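Local coordinates for Lmo2812 protein (Listeria monocytogenes EGD-e, PDB 5ZQA) that probably acts as a penicillin-binding D-Ala-D-Ala carboxypeptidase of the S11 peptidase family, trimming peptidoglycan stem peptides during cell wall synthesis, at residues Gln52-Val57 with Thr174-Phe179; Arg107-Arg112 with Val201-Gly206; Gly217-Leu222 with Ala241-Lys246. All blocks are in the same frame, centred on the assembly; numbering follows the deposited sequence.

In the fold
The three contacts lie far apart in a single chain: centres of contacts 1 and 2 are about 34 Å apart, on opposite sides of the chain's centre, while contact 3 lies about 23 Å from contact 1 and 29 Å from contact 2. Contacts 1 and 3 both sit at the five-stranded antiparallel sheet. Contact 1, beside it, sets the loop leaving edge strand 48-52 on the start of helix 175-188; contact 3, within it, joins the other edge, 222-230, to 236-243. Contact 2 belongs to the largely helical part formed by the sequence between strands 48-52 and 222-230, an insertion as in other penicillin-binding proteins. Along the chain contacts 1 and 2 interleave, and contact 3 follows both.

Contact 1: Gln52-Val57 with Thr174-Phe179; sequences QNADKV and TTKDLF
A54 packs against the first turn of the helix that begins at T175. Its CB lies 3.2 Å from the hydroxyl oxygen T175 OG1 and, further off, 4.1 Å from K176 CG. T174 turns its methyl to the turn N53-K56, a type I beta turn: CG2 is 3.6 Å from K56 O, and CB packs on A54 O.

Of the polar links, the direct one is weak: T175 OG1 is poorly placed for A54 O, at 3.4 Å, and is also hydrogen-bonded with Y41 OH, its stronger partner. One water does more: it donates to N53 O and K56 O and accepts from T175 N at 2.9 Å, so a helix N-H is satisfied through the turn it faces. T174 is the N-cap; with chi1 at 64°, OG1 stands between its own N and C and receives D177 N at 3.0 Å.

Charge plays a looser part. The aliphatic run of K176 passes D55, CD lying 3.4 Å from OD1, but the ammonium goes on to a salt bridge with E51.

Beyond the pair, A54 and K176 lean on Y41 of strand 37-42, and T175 reaches I251 and L253 of strand 246-255. The loop after edge strand 48-52 and the N-terminus of helix 175-188 thus meet beside the same sheet.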
loop_
_atom_site.group_PDB
_atom_site.type_symbol
_atom_site.label_atom_id
_atom_site.label_comp_id
_atom_site.label_asym_id
_atom_site.label_seq_id
_atom_site.Cartn_x
_atom_site.Cartn_y
_atom_site.Cartn_z
ATOM N N GLN A 52 -5.198 9.392 -16.048
ATOM C CA GLN A 52 -4.278 9.140 -17.145
ATOM C C GLN A 52 -3.962 7.655 -17.175
ATOM O O GLN A 52 -3.370 7.143 -16.228
ATOM C CB GLN A 52 -3.003 9.965 -16.975
ATOM C CG GLN A 52 -1.939 9.712 -18.024
ATOM C CD GLN A 52 -0.662 10.489 -17.745
ATOM O OE1 GLN A 52 -0.641 11.408 -16.918
ATOM N NE2 GLN A 52 0.412 10.124 -18.439
ATOM N N ASN A 53 -4.386 6.962 -18.232
ATOM C CA ASN A 53 -4.205 5.509 -18.327
ATOM C C ASN A 53 -4.820 4.787 -17.134
ATOM O O ASN A 53 -4.245 3.836 -16.614
ATOM C CB ASN A 53 -2.714 5.150 -18.451
ATOM C CG ASN A 53 -2.144 5.495 -19.807
ATOM O OD1 ASN A 53 -2.866 5.514 -20.804
ATOM N ND2 ASN A 53 -0.843 5.760 -19.857
ATOM N N ALA A 54 -6.007 5.229 -16.726
ATOM C CA ALA A 54 -6.642 4.727 -15.506
ATOM C C ALA A 54 -7.161 3.297 -15.636
ATOM O O ALA A 54 -7.480 2.654 -14.626
ATOM C CB ALA A 54 -7.777 5.651 -15.109
ATOM N N ASP A 55 -7.272 2.818 -16.873
ATOM C CA ASP A 55 -7.749 1.468 -17.150
ATOM C C ASP A 55 -6.607 0.528 -17.532
ATOM O O ASP A 55 -6.841 -0.650 -17.804
ATOM C CB ASP A 55 -8.795 1.477 -18.276
ATOM C CG ASP A 55 -10.024 2.293 -17.932
ATOM O OD1 ASP A 55 -10.851 1.824 -17.118
ATOM O OD2 ASP A 55 -10.174 3.400 -18.496
ATOM N N LYS A 56 -5.381 1.047 -17.562
ATOM C CA LYS A 56 -4.223 0.267 -17.973
ATOM C C LYS A 56 -3.757 -0.680 -16.864
ATOM O O LYS A 56 -3.575 -0.276 -15.715
ATOM C CB LYS A 56 -3.075 1.191 -18.384
ATOM C CG LYS A 56 -1.817 0.442 -18.819
ATOM C CD LYS A 56 -0.759 1.366 -19.390
ATOM C CE LYS A 56 0.448 0.561 -19.857
ATOM N NZ LYS A 56 1.574 1.422 -20.301
ATOM N N VAL A 57 -3.564 -1.944 -17.210
ATOM C CA VAL A 57 -3.057 -2.919 -16.248
ATOM C C VAL A 57 -1.564 -2.692 -15.986
ATOM O O VAL A 57 -0.748 -2.676 -16.913
ATOM C CB VAL A 57 -3.299 -4.350 -16.737
ATOM C CG1 VAL A 57 -2.722 -5.366 -15.751
ATOM C CG2 VAL A 57 -4.792 -4.582 -16.932
ATOM N N THR A 174 -5.154 -1.591 -11.640
ATOM C CA THR A 174 -5.354 -0.338 -12.376
ATOM C C THR A 174 -5.515 0.788 -11.375
ATOM O O THR A 174 -5.799 0.515 -10.206
ATOM C CB THR A 174 -6.609 -0.375 -13.248
ATOM O OG1 THR A 174 -7.760 -0.504 -12.402
ATOM C CG2 THR A 174 -6.570 -1.561 -14.217
ATOM N N THR A 175 -5.388 2.047 -11.801
ATOM C CA THR A 175 -5.616 3.121 -10.837
ATOM C C THR A 175 -7.040 3.078 -10.305
ATOM O O THR A 175 -7.276 3.396 -9.141
ATOM C CB THR A 175 -5.366 4.542 -11.390
ATOM O OG1 THR A 175 -6.370 4.889 -12.347
ATOM C CG2 THR A 175 -3.982 4.662 -11.992
ATOM N N LYS A 176 -7.990 2.687 -11.152
ATOM C CA LYS A 176 -9.378 2.593 -10.721
ATOM C C LYS A 176 -9.547 1.549 -9.607
ATOM O O LYS A 176 -10.192 1.815 -8.591
ATOM C CB LYS A 176 -10.289 2.276 -11.911
ATOM C CG LYS A 176 -10.460 3.435 -12.879
ATOM C CD LYS A 176 -11.444 3.063 -13.980
ATOM C CE LYS A 176 -11.865 4.291 -14.773
ATOM N NZ LYS A 176 -12.517 5.329 -13.912
ATOM N N ASP A 177 -8.960 0.369 -9.782
ATOM C CA ASP A 177 -9.078 -0.670 -8.761
ATOM C C ASP A 177 -8.304 -0.309 -7.486
ATOM O O ASP A 177 -8.756 -0.601 -6.373
ATOM C CB ASP A 177 -8.586 -2.002 -9.310
ATOM C CG ASP A 177 -9.650 -2.754 -10.084
ATOM O OD1 ASP A 177 -10.858 -2.457 -9.948
ATOM O OD2 ASP A 177 -9.264 -3.682 -10.817
ATOM N N LEU A 178 -7.147 0.334 -7.646
ATOM C CA LEU A 178 -6.365 0.741 -6.484
ATOM C C LEU A 178 -7.097 1.819 -5.668
ATOM O O LEU A 178 -7.022 1.820 -4.436
ATOM C CB LEU A 178 -4.972 1.217 -6.920
ATOM C CG LEU A 178 -4.065 0.100 -7.435
ATOM C CD1 LEU A 178 -2.841 0.707 -8.074
ATOM C CD2 LEU A 178 -3.680 -0.868 -6.314
ATOM N N PHE A 179 -7.818 2.715 -6.341
ATOM C CA PHE A 179 -8.665 3.664 -5.631
ATOM C C PHE A 179 -9.712 2.942 -4.783
ATOM O O PHE A 179 -9.925 3.295 -3.629
ATOM C CB PHE A 179 -9.357 4.619 -6.613
ATOM C CG PHE A 179 -10.502 5.383 -6.001
ATOM C CD1 PHE A 179 -10.295 6.204 -4.897
ATOM C CD2 PHE A 179 -11.775 5.274 -6.519
ATOM C CE1 PHE A 179 -11.334 6.899 -4.317
ATOM C CE2 PHE A 179 -12.836 5.979 -5.943
ATOM C CZ PHE A 179 -12.609 6.792 -4.842
HETATM O O HOH W 1 -4.069 2.101 -14.403
#

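Contact 2: Arg107-Arg112 with Val201-Gly206; sequences RTWSVR and VTTDKG
An ST motif shapes the turn that follows strand 200-202, and K205 from that turn lies over the indole of W109 in strand 108-110, just before helix 111-120. In the motif T203 OG1 accepts a hydrogen bond from the backbone N of G206 at 3.1 Å; a further partner of this hydroxyl is A207 O. Chi1 of 61° sets OG1 between the backbone N and the carbonyl carbon of T203, where it can turn back to the loop and also present itself to the edge of W109, in the ring plane and 3.8 Å from CZ3.

The lysine crosses the indole at about a right angle. K205 CB stands just beyond the rim, 3.7 Å from W109 CZ3, and CD and CE lie over the six-membered ring. CE of K205 is 3.6 Å from the centroid of that ring in W109 and 13° off the normal, a CH-pi contact. K205 NZ rises further from the plane but stays over the five-membered ring of W109, 5.0 Å from its centroid, a long cation-pi approach. Indole NE1 is spent on K106 O.

D113 fixes the turn to the helix: its two carboxylate oxygens accept hydrogen bonds from the backbone N of D204 and of K205, one on each, while the side chain of S110 caps D113 N as the helix N-cap. Between R112 and D204 there is little more than a touch, CG to OD2 at 3.8 Å, the guanidinium going to W83.

Bends at chi3 and chi4 fold the lysine tip toward the strand, where K205 NZ donates to T108 O at 2.7 Å, arriving nearly head-on to the carbonyl, with a C=O...N angle of 168°.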
loop_
_atom_site.group_PDB
_atom_site.type_symbol
_atom_site.label_atom_id
_atom_site.label_comp_id
_atom_site.label_asym_id
_atom_site.label_seq_id
_atom_site.Cartn_x
_atom_site.Cartn_y
_atom_site.Cartn_z
ATOM N N ARG A 107 14.441 -12.357 14.457
ATOM C CA ARG A 107 13.550 -13.253 13.731
ATOM C C ARG A 107 12.095 -13.128 14.171
ATOM O O ARG A 107 11.181 -13.245 13.352
ATOM C CB ARG A 107 14.027 -14.700 13.909
ATOM C CG ARG A 107 13.166 -15.749 13.236
ATOM C CD ARG A 107 13.232 -15.623 11.731
ATOM N NE ARG A 107 14.592 -15.833 11.232
ATOM C CZ ARG A 107 15.014 -15.451 10.030
ATOM N NH1 ARG A 107 14.192 -14.825 9.194
ATOM N NH2 ARG A 107 16.268 -15.688 9.664
ATOM N N THR A 108 11.879 -12.880 15.459
ATOM C CA THR A 108 10.547 -13.021 16.046
ATOM C C THR A 108 9.950 -11.681 16.467
ATOM O O THR A 108 10.558 -10.951 17.238
ATOM C CB THR A 108 10.610 -13.964 17.257
ATOM O OG1 THR A 108 11.164 -15.216 16.841
ATOM C CG2 THR A 108 9.221 -14.195 17.866
ATOM N N TRP A 109 8.759 -11.376 15.954
ATOM C CA TRP A 109 8.103 -10.077 16.154
ATOM C C TRP A 109 6.628 -10.244 16.430
ATOM O O TRP A 109 6.018 -11.207 15.976
ATOM C CB TRP A 109 8.246 -9.191 14.911
ATOM C CG TRP A 109 9.655 -8.839 14.575
ATOM C CD1 TRP A 109 10.577 -9.632 13.952
ATOM C CD2 TRP A 109 10.309 -7.599 14.849
ATOM N NE1 TRP A 109 11.770 -8.960 13.824
ATOM C CE2 TRP A 109 11.635 -7.710 14.374
ATOM C CE3 TRP A 109 9.910 -6.403 15.461
ATOM C CZ2 TRP A 109 12.553 -6.669 14.474
ATOM C CZ3 TRP A 109 10.823 -5.376 15.562
ATOM C CH2 TRP A 109 12.132 -5.515 15.068
ATOM N N SER A 110 6.044 -9.272 17.124
ATOM C CA SER A 110 4.601 -9.255 17.314
ATOM C C SER A 110 3.895 -8.924 16.007
ATOM O O SER A 110 4.460 -8.275 15.124
ATOM C CB SER A 110 4.199 -8.240 18.386
ATOM O OG SER A 110 4.418 -6.918 17.932
ATOM N N VAL A 111 2.660 -9.394 15.880
ATOM C CA VAL A 111 1.818 -9.052 14.740
ATOM C C VAL A 111 1.714 -7.537 14.567
ATOM O O VAL A 111 1.784 -7.029 13.442
ATOM C CB VAL A 111 0.414 -9.684 14.895
ATOM C CG1 VAL A 111 -0.582 -9.069 13.930
ATOM C CG2 VAL A 111 0.516 -11.210 14.718
ATOM N N ARG A 112 1.588 -6.811 15.675
ATOM C CA ARG A 112 1.598 -5.353 15.631
ATOM C C ARG A 112 2.844 -4.820 14.926
ATOM O O ARG A 112 2.756 -4.001 14.006
ATOM C CB ARG A 112 1.514 -4.780 17.048
ATOM C CG ARG A 112 1.845 -3.297 17.170
ATOM C CD ARG A 112 0.904 -2.413 16.372
ATOM N NE ARG A 112 -0.456 -2.465 16.904
ATOM C CZ ARG A 112 -1.512 -1.911 16.323
ATOM N NH1 ARG A 112 -1.384 -1.252 15.171
ATOM N NH2 ARG A 112 -2.703 -2.034 16.897
ATOM N N VAL A 201 8.052 4.966 13.140
ATOM C CA VAL A 201 7.300 4.141 14.074
ATOM C C VAL A 201 8.264 3.439 15.025
ATOM O O VAL A 201 9.214 2.779 14.596
ATOM C CB VAL A 201 6.428 3.091 13.352
ATOM C CG1 VAL A 201 5.714 2.208 14.369
ATOM C CG2 VAL A 201 5.431 3.776 12.430
ATOM N N THR A 202 8.036 3.600 16.321
ATOM C CA THR A 202 8.829 2.875 17.305
ATOM C C THR A 202 8.105 1.583 17.605
ATOM O O THR A 202 6.993 1.593 18.135
ATOM C CB THR A 202 9.036 3.682 18.593
ATOM O OG1 THR A 202 9.730 4.897 18.279
ATOM C CG2 THR A 202 9.849 2.874 19.598
ATOM N N THR A 203 8.715 0.470 17.220
ATOM C CA THR A 203 8.083 -0.821 17.416
ATOM C C THR A 203 8.007 -1.149 18.894
ATOM O O THR A 203 8.729 -0.565 19.727
ATOM C CB THR A 203 8.843 -1.935 16.694
ATOM O OG1 THR A 203 10.173 -2.021 17.223
ATOM C CG2 THR A 203 8.901 -1.664 15.196
ATOM N N ASP A 204 7.126 -2.082 19.221
ATOM C CA ASP A 204 7.024 -2.537 20.595
ATOM C C ASP A 204 8.304 -3.251 21.024
ATOM O O ASP A 204 8.666 -3.216 22.198
ATOM C CB ASP A 204 5.800 -3.436 20.770
ATOM C CG ASP A 204 4.492 -2.658 20.662
ATOM O OD1 ASP A 204 4.542 -1.406 20.660
ATOM O OD2 ASP A 204 3.416 -3.283 20.591
ATOM N N LYS A 205 9.006 -3.881 20.085
ATOM C CA LYS A 205 10.281 -4.506 20.420
ATOM C C LYS A 205 11.317 -3.439 20.781
ATOM O O LYS A 205 12.156 -3.647 21.662
ATOM C CB LYS A 205 10.786 -5.385 19.268
ATOM C CG LYS A 205 11.938 -6.310 19.664
ATOM C CD LYS A 205 12.503 -7.074 18.479
ATOM C CE LYS A 205 11.609 -8.217 18.082
ATOM N NZ LYS A 205 11.400 -9.210 19.183
ATOM N N GLY A 206 11.258 -2.294 20.107
ATOM C CA GLY A 206 12.155 -1.194 20.413
ATOM C C GLY A 206 12.760 -0.506 19.197
ATOM O O GLY A 206 13.065 0.687 19.241
#

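Contact 3: Gly217-Leu222 with Ala241-Lys246; sequences GSIQGL and AERGGK
The guanidinium of R243 meets Q220 O at its edge, with the oxygen lying in the guanidinium plane and I219 CG2 near the same plane, 3.4 Å from NH2. The side-on grip uses NE and NH2, each 3.0 Å from Q220 O. NH2 comes in the carbonyl plane on a lone pair, whereas NE stands above that plane, 48° out of it. The side-chain amide of Q220, turned 37° from the guanidinium, brings OE1 to 3.1 Å from R243 NE; its bend at chi2 (-83°) swings the amide back across the arginine, OE1 toward NE. A water accepts from Q220 NE2 and donates to E242 O.

Next to this, the type II turn I219-L222 leads into edge strand 222-230. L222 and A241 form a non-hydrogen-bonded antiparallel pair, their side chains on the same face against M269 of helix 258-272, and E242 N donates to G221 O at 3.2 Å.

One carbonyl thus takes two N-H groups from a charged arginine, which would be expected to polarise it; together with the backbone bond and the water bridge this ties the turn to the end of strand 236-243.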
loop_
_atom_site.group_PDB
_atom_site.type_symbol
_atom_site.label_atom_id
_atom_site.label_comp_id
_atom_site.label_asym_id
_atom_site.label_seq_id
_atom_site.Cartn_x
_atom_site.Cartn_y
_atom_site.Cartn_z
ATOM N N GLY A 217 4.196 15.537 6.317
ATOM C CA GLY A 217 4.662 16.817 6.827
ATOM C C GLY A 217 4.969 17.841 5.746
ATOM O O GLY A 217 5.326 18.983 6.054
ATOM N N SER A 218 4.836 17.440 4.482
ATOM C CA SER A 218 5.097 18.338 3.353
ATOM C C SER A 218 3.829 18.784 2.632
ATOM O O SER A 218 3.790 19.847 2.011
ATOM C CB SER A 218 6.031 17.663 2.354
ATOM O OG SER A 218 7.315 17.492 2.923
ATOM N N ILE A 219 2.799 17.951 2.698
ATOM C CA ILE A 219 1.496 18.283 2.129
ATOM C C ILE A 219 0.499 18.308 3.263
ATOM O O ILE A 219 0.310 17.300 3.951
ATOM C CB ILE A 219 1.048 17.261 1.064
ATOM C CG1 ILE A 219 2.021 17.262 -0.119
ATOM C CG2 ILE A 219 -0.367 17.573 0.597
ATOM C CD1 ILE A 219 1.628 16.328 -1.242
ATOM N N GLN A 220 -0.133 19.455 3.477
ATOM C CA GLN A 220 -1.075 19.572 4.577
ATOM C C GLN A 220 -2.198 18.564 4.395
ATOM O O GLN A 220 -2.710 18.383 3.290
ATOM C CB GLN A 220 -1.630 20.998 4.676
ATOM C CG GLN A 220 -2.427 21.247 5.938
ATOM C CD GLN A 220 -3.858 20.779 5.834
ATOM O OE1 GLN A 220 -4.471 20.850 4.766
ATOM N NE2 GLN A 220 -4.405 20.294 6.944
ATOM N N GLY A 221 -2.542 17.880 5.481
ATOM C CA GLY A 221 -3.644 16.939 5.461
ATOM C C GLY A 221 -3.277 15.544 4.973
ATOM O O GLY A 221 -4.093 14.633 5.064
ATOM N N LEU A 222 -2.065 15.370 4.451
ATOM C CA LEU A 222 -1.673 14.066 3.912
ATOM C C LEU A 222 -1.370 13.085 5.038
ATOM O O LEU A 222 -0.548 13.377 5.910
ATOM C CB LEU A 222 -0.460 14.198 2.983
ATOM C CG LEU A 222 -0.099 12.877 2.293
ATOM C CD1 LEU A 222 -0.507 12.902 0.844
ATOM C CD2 LEU A 222 1.370 12.535 2.434
ATOM N N ALA A 241 -5.231 12.336 1.474
ATOM C CA ALA A 241 -5.255 13.557 2.275
ATOM C C ALA A 241 -6.696 13.965 2.489
ATOM O O ALA A 241 -7.535 13.733 1.623
ATOM C CB ALA A 241 -4.498 14.675 1.575
ATOM N N GLU A 242 -6.978 14.584 3.631
ATOM C CA GLU A 242 -8.310 15.125 3.902
ATOM C C GLU A 242 -8.197 16.595 4.294
ATOM O O GLU A 242 -7.333 16.964 5.102
ATOM C CB GLU A 242 -9.009 14.336 5.015
ATOM C CG GLU A 242 -10.429 14.809 5.292
ATOM C CD GLU A 242 -11.085 14.063 6.442
ATOM O OE1 GLU A 242 -10.375 13.696 7.405
ATOM O OE2 GLU A 242 -12.315 13.845 6.382
ATOM N N ARG A 243 -9.046 17.420 3.682
ATOM C CA ARG A 243 -9.165 18.842 4.016
ATOM C C ARG A 243 -10.621 19.249 3.982
ATOM O O ARG A 243 -11.316 18.955 3.018
ATOM C CB ARG A 243 -8.392 19.715 3.037
ATOM C CG ARG A 243 -6.909 19.443 2.984
ATOM C CD ARG A 243 -6.245 20.294 1.922
ATOM N NE ARG A 243 -4.841 19.935 1.791
ATOM C CZ ARG A 243 -4.065 20.288 0.777
ATOM N NH1 ARG A 243 -4.548 21.033 -0.212
ATOM N NH2 ARG A 243 -2.802 19.898 0.754
ATOM N N GLY A 244 -11.072 19.953 5.015
ATOM C CA GLY A 244 -12.441 20.444 5.046
ATOM C C GLY A 244 -13.489 19.352 4.927
ATOM O O GLY A 244 -14.540 19.559 4.324
ATOM N N GLY A 245 -13.193 18.182 5.484
ATOM C CA GLY A 245 -14.111 17.055 5.425
ATOM C C GLY A 245 -14.117 16.278 4.116
ATOM O O GLY A 245 -14.855 15.301 3.978
ATOM N N LYS A 246 -13.298 16.708 3.159
ATOM C CA LYS A 246 -13.212 16.060 1.861
ATOM C C LYS A 246 -11.907 15.286 1.772
ATOM O O LYS A 246 -10.842 15.863 1.941
ATOM C CB LYS A 246 -13.296 17.087 0.725
ATOM C CG LYS A 246 -12.830 16.559 -0.635
ATOM C CD LYS A 246 -12.855 17.647 -1.694
ATOM C CE LYS A 246 -12.237 17.161 -2.995
ATOM N NZ LYS A 246 -12.249 18.221 -4.039
HETATM O O HOH W 2 -6.852 18.719 7.103
#